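Local atomic coordinates of Non-structural protein 2 (PDB entry 7LDK), a protein that antagonizes the type I interferon antiviral response of the host, binding RIGI and probably acting with NS1 to repress activation of IRF3. Residues Q57-F62 / P95-H100. Sequence-based numbering, arbitrary orientation.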
loop_
_atom_site.group_PDB
_atom_site.type_symbol
_atom_site.label_atom_id
_atom_site.label_comp_id
_atom_site.label_asym_id
_atom_site.label_seq_id
_atom_site.Cartn_x
_atom_site.Cartn_y
_atom_site.Cartn_z
ATOM N N GLN A 57 2.012 -13.417 4.305
ATOM C CA GLN A 57 3.382 -13.086 3.839
ATOM C C GLN A 57 3.319 -11.986 2.782
ATOM O O GLN A 57 4.180 -11.079 2.811
ATOM C CB GLN A 57 4.048 -14.324 3.261
ATOM C CG GLN A 57 4.260 -15.402 4.293
ATOM C CD GLN A 57 4.777 -16.661 3.659
ATOM O OE1 GLN A 57 4.131 -17.255 2.798
ATOM N NE2 GLN A 57 5.917 -17.116 4.142
ATOM N N ALA A 58 2.380 -12.098 1.839
ATOM C CA ALA A 58 2.234 -11.118 0.749
ATOM C C ALA A 58 1.888 -9.771 1.378
ATOM O O ALA A 58 2.485 -8.767 1.001
ATOM C CB ALA A 58 1.192 -11.574 -0.240
ATOM N N THR A 59 0.958 -9.750 2.318
ATOM C CA THR A 59 0.528 -8.509 3.001
ATOM C C THR A 59 1.748 -7.877 3.677
ATOM O O THR A 59 1.956 -6.649 3.540
ATOM C CB THR A 59 -0.611 -8.802 3.973
ATOM O OG1 THR A 59 -1.695 -9.299 3.204
ATOM C CG2 THR A 59 -1.092 -7.571 4.681
ATOM N N PHE A 60 2.529 -8.681 4.391
ATOM C CA PHE A 60 3.727 -8.192 5.103
ATOM C C PHE A 60 4.660 -7.531 4.078
ATOM O O PHE A 60 5.049 -6.358 4.260
ATOM C CB PHE A 60 4.372 -9.351 5.855
ATOM C CG PHE A 60 5.583 -8.952 6.642
ATOM C CD1 PHE A 60 5.456 -8.497 7.942
ATOM C CD2 PHE A 60 6.852 -9.049 6.096
ATOM C CE1 PHE A 60 6.573 -8.161 8.688
ATOM C CE2 PHE A 60 7.969 -8.694 6.839
ATOM C CZ PHE A 60 7.827 -8.247 8.134
ATOM N N THR A 61 4.994 -8.264 3.017
ATOM C CA THR A 61 5.876 -7.790 1.924
ATOM C C THR A 61 5.315 -6.493 1.347
ATOM O O THR A 61 6.083 -5.567 1.101
ATOM C CB THR A 61 6.018 -8.852 0.838
ATOM O OG1 THR A 61 6.655 -9.936 1.496
ATOM C CG2 THR A 61 6.838 -8.385 -0.338
ATOM N N PHE A 62 4.004 -6.439 1.142
ATOM C CA PHE A 62 3.302 -5.241 0.634
ATOM C C PHE A 62 3.593 -4.065 1.569
ATOM O O PHE A 62 3.986 -3.021 1.088
ATOM C CB PHE A 62 1.807 -5.521 0.486
ATOM C CG PHE A 62 1.050 -4.333 -0.037
ATOM C CD1 PHE A 62 0.876 -4.155 -1.391
ATOM C CD2 PHE A 62 0.549 -3.363 0.819
ATOM C CE1 PHE A 62 0.180 -3.062 -1.876
ATOM C CE2 PHE A 62 -0.123 -2.255 0.327
ATOM C CZ PHE A 62 -0.315 -2.115 -1.017
ATOM N N PRO A 95 -3.673 -4.214 0.678
ATOM C CA PRO A 95 -3.712 -4.811 -0.646
ATOM C C PRO A 95 -4.921 -5.737 -0.822
ATOM O O PRO A 95 -5.318 -6.360 0.096
ATOM C CB PRO A 95 -2.397 -5.590 -0.627
ATOM C CG PRO A 95 -2.304 -6.123 0.782
ATOM C CD PRO A 95 -2.844 -4.985 1.617
ATOM N N ILE A 96 -5.477 -5.779 -2.018
ATOM C CA ILE A 96 -6.495 -6.775 -2.452
ATOM C C ILE A 96 -5.768 -7.829 -3.282
ATOM O O ILE A 96 -5.268 -7.438 -4.340
ATOM C CB ILE A 96 -7.587 -6.109 -3.298
ATOM C CG1 ILE A 96 -8.187 -4.881 -2.617
ATOM C CG2 ILE A 96 -8.630 -7.142 -3.659
ATOM C CD1 ILE A 96 -8.659 -5.150 -1.206
ATOM N N PHE A 97 -5.714 -9.076 -2.808
ATOM C CA PHE A 97 -5.065 -10.215 -3.491
ATOM C C PHE A 97 -6.119 -11.127 -4.092
ATOM O O PHE A 97 -7.164 -11.304 -3.460
ATOM C CB PHE A 97 -4.241 -11.033 -2.503
ATOM C CG PHE A 97 -3.013 -10.327 -2.026
ATOM C CD1 PHE A 97 -1.985 -10.025 -2.904
ATOM C CD2 PHE A 97 -2.883 -9.969 -0.704
ATOM C CE1 PHE A 97 -0.851 -9.360 -2.476
ATOM C CE2 PHE A 97 -1.742 -9.313 -0.276
ATOM C CZ PHE A 97 -0.739 -8.989 -1.168
ATOM N N ILE A 98 -5.843 -11.734 -5.235
ATOM C CA ILE A 98 -6.647 -12.899 -5.697
ATOM C C ILE A 98 -5.725 -14.090 -5.798
ATOM O O ILE A 98 -4.559 -13.872 -5.907
ATOM C CB ILE A 98 -7.401 -12.612 -7.007
ATOM C CG1 ILE A 98 -6.475 -12.414 -8.199
ATOM C CG2 ILE A 98 -8.323 -11.416 -6.795
ATOM C CD1 ILE A 98 -7.192 -11.838 -9.397
ATOM N N ASN A 99 -6.278 -15.294 -5.699
ATOM C CA ASN A 99 -5.531 -16.581 -5.697
ATOM C C ASN A 99 -5.708 -17.250 -7.063
ATOM O O ASN A 99 -6.830 -17.710 -7.333
ATOM C CB ASN A 99 -5.996 -17.482 -4.559
ATOM C CG ASN A 99 -5.020 -18.599 -4.256
ATOM O OD1 ASN A 99 -4.679 -19.391 -5.135
ATOM N ND2 ASN A 99 -4.555 -18.675 -3.018
ATOM N N HIS A 100 -4.639 -17.279 -7.862
ATOM C CA HIS A 100 -4.560 -18.090 -9.089
ATOM C C HIS A 100 -3.843 -19.396 -8.771
ATOM O O HIS A 100 -2.702 -19.501 -9.154
ATOM C CB HIS A 100 -3.836 -17.353 -10.217
ATOM C CG HIS A 100 -4.288 -15.960 -10.481
ATOM N ND1 HIS A 100 -5.348 -15.694 -11.281
ATOM C CD2 HIS A 100 -3.764 -14.769 -10.117
ATOM C CE1 HIS A 100 -5.497 -14.397 -11.370
ATOM N NE2 HIS A 100 -4.537 -13.804 -10.667
#
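Pro95, near the start of strand 94-100, lays its ring against Phe62 of the helix. CB of Pro95 sits 3.6 Å from the centroid of the Phe62 ring and 11° off the ring normal, a CH-pi contact over the face. CD of Pro95 reaches the same ring near CD2 of Phe62, at 3.8 Å. The Phe62 ring also meets Phe40 edge-to-face. CG of Pro95 lies 4.0 Å from OG1 of Thr59, the two side chains crossing at about a right angle. Ile96 turns to the other face of the strand and pairs through its backbone with strand 103-110. The contact thus sets the start of helix 55-89 against an outermost strand of the three-stranded antiparallel sheet. Phe97 comes back toward the helix. Its CG lies beside the backbone N (chi1 -70°), anti to the carbonyl carbon, and the ring reaches across to Ala58 and Thr59. The tip atom CZ of Phe97 is 3.4 Å from CB of Ala58, which meets the ring obliquely. OG1 of Thr59 approaches the ring edge near its plane, 3.5 Å from CE2 of Phe97. That hydroxyl oxygen is hydrogen-bonded to the backbone O of Glu55, one turn earlier in the helix.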